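Local structure of histidine--tRNA ligase (Staphylococcus aureus, 1QE0) at the interface of chains A and B. The protein catalyses the ATP-dependent attachment of L-histidine to its cognate transfer RNA, tRNA(His), releasing AMP and diphosphate, and works as a homodimer of the class II synthetase family. Numbering follows the deposited sequence. Chains: chain A/B, Histidine--tRNA ligase.

The three contacts sample one two-fold homodimer interface. The C-alpha centres of contact 1 and contact 2 lie about 28 Å apart, those of contacts 1 and 3 about 24 Å, and those of contacts 2 and 3 about 36 Å. Contacts 1 and 2 share A:Asp10 and B:Asp10, and helix 82-91, which offers B:Arg87 in contact 1 and A:Ser88 in contact 2; by symmetry each aspartate meets both. Helix 13-33 of chain B runs from contact 2, at its first residue, to contact 3, at its last turn. The catalytic cores thus meet in contacts 1 and 2, and contact 3 adds the anticodon-binding domain.

Contact 1: the interface of chains A and B. Residues chain A 4, 8-10, 123; chain B 40-41, 43, 87.
Here the homodimer interface typical of class II synthetases sets the N-terminal segment of chain A, with A:Ile4, A:Thr8 and A:Asp10, against B:Pro41, the conserved proline of motif 1, and B:Arg87, joining the two catalytic cores. B:Pro41 is the apolar centre. A:Ile4 meets it at about a right angle, its branch methyl CG2 lying 3.6 Å from B:Pro41 CG; the methyl of A:Thr8 is modelled beside this ring too closely to be trusted in detail. A:Gln123, at the start of strand 123-132, reaches in from another direction; with CG anti to its backbone N (chi1 175°) and an extended chain, it brings its amide oxygen OE1 to 3.6 Å from B:Pro41 CA. Beyond the proline, A:Thr8 OG1 sits 3.8 Å from the ring carbon CE2 of B:Phe43. The polar contact is a salt bridge: B:Arg87 NH2 donates to the carboxylate oxygen A:Asp10 OD2 over 2.6 Å, in the guanidinium plane and to the syn lone pair, although the hydrogen bond is well bent, 129° at the hydrogen. Carboxylate and guanidinium planes are turned 32° apart. A:Ile4 CG1 lies 3.9 Å above the guanidinium plane of B:Arg87, toward its rim, covering part of one face.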
ATOM      1  N   ILE A   4      22.912   1.503   4.889  1.00 23.12           N
ATOM      2  CA  ILE A   4      21.888   1.984   3.952  1.00 24.16           C
ATOM      3  C   ILE A   4      22.388   3.289   3.325  1.00 23.63           C
ATOM      4  O   ILE A   4      23.319   3.897   3.847  1.00 26.43           O
ATOM      5  CB  ILE A   4      20.589   2.431   4.638  1.00 25.57           C
ATOM      6  CG1 ILE A   4      20.494   2.070   6.080  1.00 27.18           C
ATOM      7  CG2 ILE A   4      19.418   1.756   4.054  1.00 20.34           C
ATOM      8  CD1 ILE A   4      19.096   2.449   6.621  1.00 35.55           C
ATOM      9  N   THR A   8      18.185   7.760   3.883  1.00 19.71           N
ATOM     10  CA  THR A   8      17.317   6.627   3.604  1.00 20.60           C
ATOM     11  C   THR A   8      17.178   5.833   4.928  1.00 23.57           C
ATOM     12  O   THR A   8      18.142   5.770   5.699  1.00 26.53           O
ATOM     13  CB  THR A   8      17.985   5.765   2.469  1.00 12.69           C
ATOM     14  OG1 THR A   8      17.313   5.942   1.230  1.00 11.35           O
ATOM     15  CG2 THR A   8      17.986   4.364   2.777  1.00  8.90           C
ATOM     16  N   GLN A   9      15.994   5.264   5.185  1.00 20.75           N
ATOM     17  CA  GLN A   9      15.717   4.472   6.389  1.00 19.98           C
ATOM     18  C   GLN A   9      14.919   3.201   6.045  1.00 22.06           C
ATOM     19  O   GLN A   9      14.190   3.151   5.039  1.00 22.21           O
ATOM     20  CB  GLN A   9      14.869   5.272   7.380  1.00 23.67           C
ATOM     21  CG  GLN A   9      13.478   5.670   6.805  1.00 37.39           C
ATOM     22  CD  GLN A   9      12.397   5.934   7.863  1.00 43.89           C
ATOM     23  OE1 GLN A   9      11.202   6.075   7.538  1.00 43.99           O
ATOM     24  NE2 GLN A   9      12.807   5.998   9.131  1.00 47.77           N
ATOM     25  N   ASP A  10      15.047   2.178   6.892  1.00 21.26           N
ATOM     26  CA  ASP A  10      14.287   0.926   6.728  1.00 19.32           C
ATOM     27  C   ASP A  10      13.098   0.992   7.647  1.00 17.80           C
ATOM     28  O   ASP A  10      13.211   1.489   8.772  1.00 22.57           O
ATOM     29  CB  ASP A  10      15.036  -0.299   7.223  1.00 15.54           C
ATOM     30  CG  ASP A  10      16.318  -0.493   6.556  1.00 22.08           C
ATOM     31  OD1 ASP A  10      16.582   0.167   5.516  1.00 28.46           O
ATOM     32  OD2 ASP A  10      17.066  -1.328   7.097  1.00 24.28           O
ATOM     33  N   GLN A 123      14.181   9.112   0.121  1.00 14.34           N
ATOM     34  CA  GLN A 123      13.078   8.216  -0.219  1.00 11.97           C
ATOM     35  C   GLN A 123      11.958   8.457   0.773  1.00 10.09           C
ATOM     36  O   GLN A 123      12.114   8.231   1.972  1.00 11.21           O
ATOM     37  CB  GLN A 123      13.463   6.743  -0.145  1.00  5.33           C
ATOM     38  CG  GLN A 123      12.251   5.906  -0.377  1.00 10.93           C
ATOM     39  CD  GLN A 123      12.528   4.466  -0.628  1.00 14.26           C
ATOM     40  OE1 GLN A 123      13.533   4.107  -1.224  1.00 23.22           O
ATOM     41  NE2 GLN A 123      11.596   3.622  -0.237  1.00 18.98           N
TER
ATOM     42  N   THR B  40      12.840  -2.284   3.030  1.00  6.67           N
ATOM     43  CA  THR B  40      14.149  -1.777   2.705  1.00  4.01           C
ATOM     44  C   THR B  40      14.006  -0.709   1.587  1.00  7.46           C
ATOM     45  O   THR B  40      13.021  -0.676   0.855  1.00  4.61           O
ATOM     46  CB  THR B  40      14.946  -2.983   2.229  1.00  5.07           C
ATOM     47  OG1 THR B  40      15.491  -3.641   3.366  1.00 13.83           O
ATOM     48  CG2 THR B  40      16.013  -2.637   1.218  1.00 10.38           C
ATOM     49  N   PRO B  41      14.965   0.217   1.482  1.00  8.03           N
ATOM     50  CA  PRO B  41      14.905   1.251   0.454  1.00  6.20           C
ATOM     51  C   PRO B  41      14.905   0.641  -0.936  1.00  7.69           C
ATOM     52  O   PRO B  41      15.297  -0.503  -1.128  1.00 10.62           O
ATOM     53  CB  PRO B  41      16.183   2.030   0.711  1.00  6.57           C
ATOM     54  CG  PRO B  41      16.339   1.895   2.158  1.00  5.88           C
ATOM     55  CD  PRO B  41      16.103   0.458   2.378  1.00 10.31           C
ATOM     56  N   PHE B  43      16.789   1.439  -3.297  1.00 14.33           N
ATOM     57  CA  PHE B  43      18.146   1.231  -3.722  1.00 18.20           C
ATOM     58  C   PHE B  43      19.066   1.011  -2.508  1.00 24.14           C
ATOM     59  O   PHE B  43      18.736   1.368  -1.358  1.00 23.21           O
ATOM     60  CB  PHE B  43      18.622   2.409  -4.583  1.00 17.43           C
ATOM     61  CG  PHE B  43      18.427   3.753  -3.940  1.00 14.04           C
ATOM     62  CD1 PHE B  43      17.463   4.624  -4.427  1.00 12.22           C
ATOM     63  CD2 PHE B  43      19.171   4.125  -2.825  1.00  9.78           C
ATOM     64  CE1 PHE B  43      17.233   5.852  -3.800  1.00 17.47           C
ATOM     65  CE2 PHE B  43      18.947   5.348  -2.193  1.00 13.73           C
ATOM     66  CZ  PHE B  43      17.978   6.215  -2.679  1.00 12.95           C
ATOM     67  N   ARG B  87      21.461  -6.981   4.874  1.00 17.01           N
ATOM     68  CA  ARG B  87      22.158  -5.740   5.140  1.00 15.96           C
ATOM     69  C   ARG B  87      21.499  -5.044   6.325  1.00 15.96           C
ATOM     70  O   ARG B  87      22.176  -4.409   7.139  1.00 19.38           O
ATOM     71  CB  ARG B  87      22.153  -4.827   3.916  1.00 16.31           C
ATOM     72  CG  ARG B  87      23.091  -3.651   4.061  1.00 13.74           C
ATOM     73  CD  ARG B  87      22.349  -2.362   3.968  1.00 18.72           C
ATOM     74  NE  ARG B  87      21.413  -2.188   5.065  1.00 20.17           N
ATOM     75  CZ  ARG B  87      20.147  -1.815   4.916  1.00 24.53           C
ATOM     76  NH1 ARG B  87      19.654  -1.580   3.720  1.00 28.06           N
ATOM     77  NH2 ARG B  87      19.371  -1.671   5.973  1.00 25.65           N
TER

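Contact 2: the interface of chains A and B. Residues chain A 38, 88, 92, 94, 104; chain B 10, 12-13.
Polar contact comes first between A:Ser88 and B:Asp10: the serine hydroxyl OG donates to the carboxylate oxygen OD2 of B:Asp10 over 2.6 Å, meeting it on the anti side and 33° out of the carboxylate plane. The serine oxygen, anti to the backbone N (chi1 -177°), points from helix 82-91 toward the partner chain. Within chain A, A:His92 ND1 donates to the backbone oxygen of A:Ser88 over 2.7 Å, a bond tilted from the imidazole plane that helps fix the rotation of the ring. The carboxylate of B:Asp10 lies near the edge of this ring. The ring contact is a CH-pi one: B:Leu12 arrives from the opposite direction and sets its methyl CD1 over the centre of the A:His92 face, 3.4 Å from the centroid. Its other methyl, CD2, enters an apolar group, 3.6 Å from A:Ile38 CD1 and 3.9 Å from A:Met94 CE. A:Ile38 lies alongside B:Leu12, pointing the same way, and the extended A:Met94 reaches it with its terminal methyl. B:Pro13 adjoins A:Leu104 of strand 102-111, though the modelled approach is too tight for its detail to be trusted. The site seats the start of helix 13-33 on the partner's catalytic core and so supports the dimer.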
ATOM      1  N   ILE A  38      -3.887   3.010  -8.568  1.00  3.42           N
ATOM      2  CA  ILE A  38      -3.072   2.824  -9.748  1.00  2.48           C
ATOM      3  C   ILE A  38      -1.645   2.789  -9.200  1.00  3.09           C
ATOM      4  O   ILE A  38      -1.353   3.428  -8.193  1.00  3.22           O
ATOM      5  CB  ILE A  38      -3.274   3.992 -10.751  1.00  8.69           C
ATOM      6  CG1 ILE A  38      -2.477   3.777 -12.043  1.00  3.28           C
ATOM      7  CG2 ILE A  38      -2.872   5.324 -10.117  1.00  8.01           C
ATOM      8  CD1 ILE A  38      -2.607   4.949 -12.995  1.00  2.00           C
ATOM      9  N   SER A  88       0.005   8.095 -17.288  1.00 14.43           N
ATOM     10  CA  SER A  88      -0.741   6.858 -17.469  1.00 12.74           C
ATOM     11  C   SER A  88      -2.127   7.134 -18.043  1.00 11.95           C
ATOM     12  O   SER A  88      -2.639   6.359 -18.852  1.00 12.72           O
ATOM     13  CB  SER A  88      -0.879   6.118 -16.150  1.00  9.67           C
ATOM     14  OG  SER A  88      -1.548   4.888 -16.383  1.00 16.94           O
ATOM     15  N   HIS A  92      -3.110   5.566 -21.592  1.00 15.64           N
ATOM     16  CA  HIS A  92      -4.199   4.601 -21.646  1.00 15.35           C
ATOM     17  C   HIS A  92      -5.479   5.205 -22.175  1.00 17.39           C
ATOM     18  O   HIS A  92      -6.558   4.621 -22.049  1.00 14.49           O
ATOM     19  CB  HIS A  92      -4.449   3.962 -20.286  1.00 16.21           C
ATOM     20  CG  HIS A  92      -3.299   3.151 -19.790  1.00 21.38           C
ATOM     21  ND1 HIS A  92      -2.383   3.641 -18.878  1.00 26.02           N
ATOM     22  CD2 HIS A  92      -2.887   1.900 -20.102  1.00 17.26           C
ATOM     23  CE1 HIS A  92      -1.455   2.727 -18.660  1.00 24.75           C
ATOM     24  NE2 HIS A  92      -1.738   1.662 -19.390  1.00 17.39           N
ATOM     25  N   MET A  94      -7.572   7.462 -21.129  1.00 22.90           N
ATOM     26  CA  MET A  94      -8.644   7.431 -20.132  1.00 22.44           C
ATOM     27  C   MET A  94      -9.713   8.490 -20.376  1.00 21.56           C
ATOM     28  O   MET A  94     -10.856   8.355 -19.935  1.00 18.92           O
ATOM     29  CB  MET A  94      -8.065   7.565 -18.720  1.00 21.66           C
ATOM     30  CG  MET A  94      -7.129   6.438 -18.345  1.00 17.97           C
ATOM     31  SD  MET A  94      -6.516   6.490 -16.688  1.00 17.30           S
ATOM     32  CE  MET A  94      -5.495   5.055 -16.706  1.00 13.24           C
ATOM     33  N   LEU A 104      -8.788   8.479  -9.247  1.00 10.14           N
ATOM     34  CA  LEU A 104      -7.679   7.559  -8.957  1.00  9.18           C
ATOM     35  C   LEU A 104      -6.837   7.948  -7.729  1.00 11.29           C
ATOM     36  O   LEU A 104      -6.691   9.139  -7.430  1.00 14.65           O
ATOM     37  CB  LEU A 104      -6.719   7.572 -10.144  1.00  9.35           C
ATOM     38  CG  LEU A 104      -7.044   7.120 -11.568  1.00  8.12           C
ATOM     39  CD1 LEU A 104      -5.931   7.613 -12.504  1.00  2.00           C
ATOM     40  CD2 LEU A 104      -7.186   5.631 -11.652  1.00  2.00           C
TER
ATOM     41  N   ASP B  10       2.041  -0.347 -15.758  1.00 20.79           N
ATOM     42  CA  ASP B  10       1.288   0.293 -14.683  1.00 18.00           C
ATOM     43  C   ASP B  10       0.303  -0.735 -14.219  1.00 20.44           C
ATOM     44  O   ASP B  10      -0.191  -1.521 -15.033  1.00 24.55           O
ATOM     45  CB  ASP B  10       0.411   1.439 -15.195  1.00 13.93           C
ATOM     46  CG  ASP B  10       1.178   2.536 -15.842  1.00 15.79           C
ATOM     47  OD1 ASP B  10       2.397   2.665 -15.649  1.00 21.12           O
ATOM     48  OD2 ASP B  10       0.527   3.315 -16.545  1.00 24.70           O
ATOM     49  N   LEU B  12      -3.147  -0.724 -13.264  1.00 14.20           N
ATOM     50  CA  LEU B  12      -4.360   0.101 -13.332  1.00 12.57           C
ATOM     51  C   LEU B  12      -5.487  -0.359 -12.428  1.00  9.86           C
ATOM     52  O   LEU B  12      -5.483  -1.501 -11.952  1.00 12.89           O
ATOM     53  CB  LEU B  12      -4.833   0.255 -14.782  1.00  9.70           C
ATOM     54  CG  LEU B  12      -3.763   0.833 -15.721  1.00 17.27           C
ATOM     55  CD1 LEU B  12      -4.303   0.922 -17.111  1.00 14.93           C
ATOM     56  CD2 LEU B  12      -3.256   2.199 -15.247  1.00 18.32           C
ATOM     57  N   PRO B  13      -6.474   0.521 -12.184  1.00  7.58           N
ATOM     58  CA  PRO B  13      -7.612   0.208 -11.317  1.00  9.32           C
ATOM     59  C   PRO B  13      -8.274  -1.165 -11.354  1.00 14.59           C
ATOM     60  O   PRO B  13      -8.865  -1.563 -10.341  1.00 20.13           O
ATOM     61  CB  PRO B  13      -8.580   1.334 -11.629  1.00  4.01           C
ATOM     62  CG  PRO B  13      -7.641   2.483 -11.762  1.00  2.00           C
ATOM     63  CD  PRO B  13      -6.555   1.929 -12.641  1.00  2.47           C
TER

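Contact 3: the interface of chains A and B. Residues chain A 328, 330, 359-360, 378; chain B 32-34, 36, 103.
The amide of B:Asn34 carries a methyl of A:Leu330 on one face, CD1 standing 3.5 Å from B:Asn34 CG, and makes polar contacts at its edges. At the nitrogen edge, ND2 donates to the carboxylate oxygen OD1 of A:Asp360 over 3.1 Å, close to the amide plane and nearly straight at 165°. The two flat groups stand almost perpendicular, 83° apart, and OD1 is met on its anti side. At the oxygen edge, B:Lys36 NZ donates to B:Asn34 OD1 over 2.7 Å, so both ends of the amide are held and its flip is fixed. The same ammonium forms a salt bridge to A:Glu328 OE2 at 3.0 Å, from above the carboxylate plane, though this glutamate is poorly ordered. B:Lys103 NZ faces both oxygens of A:Asp360: it makes a salt bridge to OD2 at 2.9 Å and a weak hydrogen bond to OD1. Bent at chi3 (92°), it also donates to the backbone oxygen of B:Tyr33 over 3.1 Å, nearly along the C=O axis. One residue earlier in the helix, B:Phe32 O accepts a bond from A:Ala359 N over 3.3 Å. These carbonyls belong to the C-terminal end of helix 13-33 in the catalytic part of chain B, which abuts short strand 359-361 of the chain A anticodon-binding domain.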
ATOM      1  N   GLU A 328      -0.827  -6.725  17.125  1.00 67.29           N
ATOM      2  CA  GLU A 328       0.461  -7.438  17.020  1.00 65.93           C
ATOM      3  C   GLU A 328       0.847  -8.381  18.185  1.00 65.08           C
ATOM      4  O   GLU A 328       1.842  -8.157  18.890  1.00 68.05           O
ATOM      5  CB  GLU A 328       1.578  -6.425  16.766  1.00 67.81           C
ATOM      6  CG  GLU A 328       2.516  -6.830  15.624  1.00 73.83           C
ATOM      7  CD  GLU A 328       3.900  -7.233  16.093  1.00 77.15           C
ATOM      8  OE1 GLU A 328       4.840  -6.421  15.904  1.00 79.17           O
ATOM      9  OE2 GLU A 328       4.032  -8.346  16.658  1.00 77.64           O
ATOM     10  N   LEU A 330       0.898 -12.783  19.338  1.00 25.64           N
ATOM     11  CA  LEU A 330       0.755 -14.176  18.952  1.00 15.16           C
ATOM     12  C   LEU A 330      -0.380 -14.736  19.805  1.00 12.34           C
ATOM     13  O   LEU A 330      -0.453 -14.449  20.989  1.00 15.98           O
ATOM     14  CB  LEU A 330       2.038 -14.927  19.298  1.00  7.58           C
ATOM     15  CG  LEU A 330       2.498 -16.107  18.455  1.00 10.28           C
ATOM     16  CD1 LEU A 330       2.708 -15.663  17.022  1.00 18.01           C
ATOM     17  CD2 LEU A 330       3.796 -16.629  18.993  1.00 10.24           C
ATOM     18  N   ALA A 359       0.167 -18.788  15.867  1.00 14.74           N
ATOM     19  CA  ALA A 359       0.864 -19.623  16.831  1.00 14.49           C
ATOM     20  C   ALA A 359       2.331 -19.706  16.503  1.00 16.55           C
ATOM     21  O   ALA A 359       2.757 -19.286  15.428  1.00 19.39           O
ATOM     22  CB  ALA A 359       0.243 -21.022  16.865  1.00  7.85           C
ATOM     23  N   ASP A 360       3.126 -20.163  17.463  1.00 14.35           N
ATOM     24  CA  ASP A 360       4.548 -20.327  17.232  1.00  8.95           C
ATOM     25  C   ASP A 360       5.070 -21.185  18.317  1.00  8.69           C
ATOM     26  O   ASP A 360       4.460 -21.285  19.359  1.00 14.59           O
ATOM     27  CB  ASP A 360       5.296 -19.020  17.175  1.00  4.24           C
ATOM     28  CG  ASP A 360       6.407 -19.057  16.152  1.00  4.12           C
ATOM     29  OD1 ASP A 360       7.200 -18.091  16.046  1.00  2.00           O
ATOM     30  OD2 ASP A 360       6.493 -20.074  15.439  1.00  4.89           O
ATOM     31  N   LEU A 378       7.130 -12.652  22.419  1.00 23.35           N
ATOM     32  CA  LEU A 378       6.278 -12.632  21.234  1.00 15.76           C
ATOM     33  C   LEU A 378       4.865 -12.112  21.522  1.00 16.22           C
ATOM     34  O   LEU A 378       4.061 -11.965  20.608  1.00 16.76           O
ATOM     35  CB  LEU A 378       6.155 -14.056  20.717  1.00  9.88           C
ATOM     36  CG  LEU A 378       7.235 -14.558  19.776  1.00 10.75           C
ATOM     37  CD1 LEU A 378       8.535 -13.873  19.991  1.00  7.01           C
ATOM     38  CD2 LEU A 378       7.365 -16.030  19.977  1.00  9.59           C
TER
ATOM     39  N   PHE B  32      -0.065 -15.686  11.084  1.00  4.86           N
ATOM     40  CA  PHE B  32      -0.201 -17.010  11.660  1.00  2.00           C
ATOM     41  C   PHE B  32       1.159 -17.630  11.882  1.00  2.00           C
ATOM     42  O   PHE B  32       1.357 -18.312  12.860  1.00  2.00           O
ATOM     43  CB  PHE B  32      -0.998 -17.880  10.703  1.00  2.36           C
ATOM     44  CG  PHE B  32      -2.294 -17.259  10.244  1.00  7.79           C
ATOM     45  CD1 PHE B  32      -2.930 -17.715   9.109  1.00  2.00           C
ATOM     46  CD2 PHE B  32      -2.865 -16.194  10.935  1.00 12.68           C
ATOM     47  CE1 PHE B  32      -4.095 -17.125   8.672  1.00  2.00           C
ATOM     48  CE2 PHE B  32      -4.039 -15.602  10.489  1.00  4.40           C
ATOM     49  CZ  PHE B  32      -4.641 -16.068   9.365  1.00  2.00           C
ATOM     50  N   TYR B  33       2.093 -17.357  10.971  1.00  2.00           N
ATOM     51  CA  TYR B  33       3.438 -17.904  11.030  1.00  2.32           C
ATOM     52  C   TYR B  33       4.370 -17.074  11.859  1.00  4.92           C
ATOM     53  O   TYR B  33       5.485 -17.475  12.166  1.00  9.48           O
ATOM     54  CB  TYR B  33       4.010 -18.051   9.627  1.00  2.00           C
ATOM     55  CG  TYR B  33       3.349 -19.159   8.848  1.00  2.00           C
ATOM     56  CD1 TYR B  33       3.875 -20.426   8.845  1.00  2.00           C
ATOM     57  CD2 TYR B  33       2.118 -18.968   8.239  1.00  5.18           C
ATOM     58  CE1 TYR B  33       3.195 -21.475   8.289  1.00  5.73           C
ATOM     59  CE2 TYR B  33       1.428 -20.023   7.672  1.00  9.21           C
ATOM     60  CZ  TYR B  33       1.976 -21.281   7.714  1.00  6.37           C
ATOM     61  OH  TYR B  33       1.285 -22.376   7.265  1.00  4.72           O
ATOM     62  N   ASN B  34       3.958 -15.861  12.131  1.00  4.93           N
ATOM     63  CA  ASN B  34       4.749 -14.973  12.945  1.00  5.08           C
ATOM     64  C   ASN B  34       5.948 -14.363  12.263  1.00  7.11           C
ATOM     65  O   ASN B  34       6.990 -14.183  12.910  1.00 12.83           O
ATOM     66  CB  ASN B  34       5.183 -15.670  14.230  1.00  2.00           C
ATOM     67  CG  ASN B  34       5.563 -14.696  15.311  1.00 13.06           C
ATOM     68  OD1 ASN B  34       5.045 -13.581  15.348  1.00 18.17           O
ATOM     69  ND2 ASN B  34       6.507 -15.084  16.182  1.00 12.49           N
ATOM     70  N   LYS B  36       7.519 -11.067  10.484  1.00  7.40           N
ATOM     71  CA  LYS B  36       7.260  -9.631  10.564  1.00  6.15           C
ATOM     72  C   LYS B  36       7.779  -8.915   9.325  1.00  7.34           C
ATOM     73  O   LYS B  36       8.859  -9.236   8.823  1.00 11.97           O
ATOM     74  CB  LYS B  36       7.954  -9.063  11.788  1.00  4.42           C
ATOM     75  CG  LYS B  36       7.789  -9.858  13.044  1.00 11.80           C
ATOM     76  CD  LYS B  36       6.371  -9.858  13.550  1.00 12.42           C
ATOM     77  CE  LYS B  36       6.329 -10.596  14.887  1.00 25.23           C
ATOM     78  NZ  LYS B  36       4.945 -10.874  15.387  1.00 35.09           N
ATOM     79  N   LYS B 103      12.483 -13.939  12.086  1.00  6.15           N
ATOM     80  CA  LYS B 103      11.527 -14.317  11.037  1.00  7.17           C
ATOM     81  C   LYS B 103      10.982 -13.043  10.402  1.00  7.32           C
ATOM     82  O   LYS B 103      10.089 -12.422  10.962  1.00 12.31           O
ATOM     83  CB  LYS B 103      10.369 -15.146  11.632  1.00  3.97           C
ATOM     84  CG  LYS B 103      10.804 -16.535  12.083  1.00  2.04           C
ATOM     85  CD  LYS B 103       9.827 -17.186  13.039  1.00  2.00           C
ATOM     86  CE  LYS B 103       8.800 -18.038  12.331  1.00  2.00           C
ATOM     87  NZ  LYS B 103       7.998 -18.857  13.267  1.00  2.00           N
TER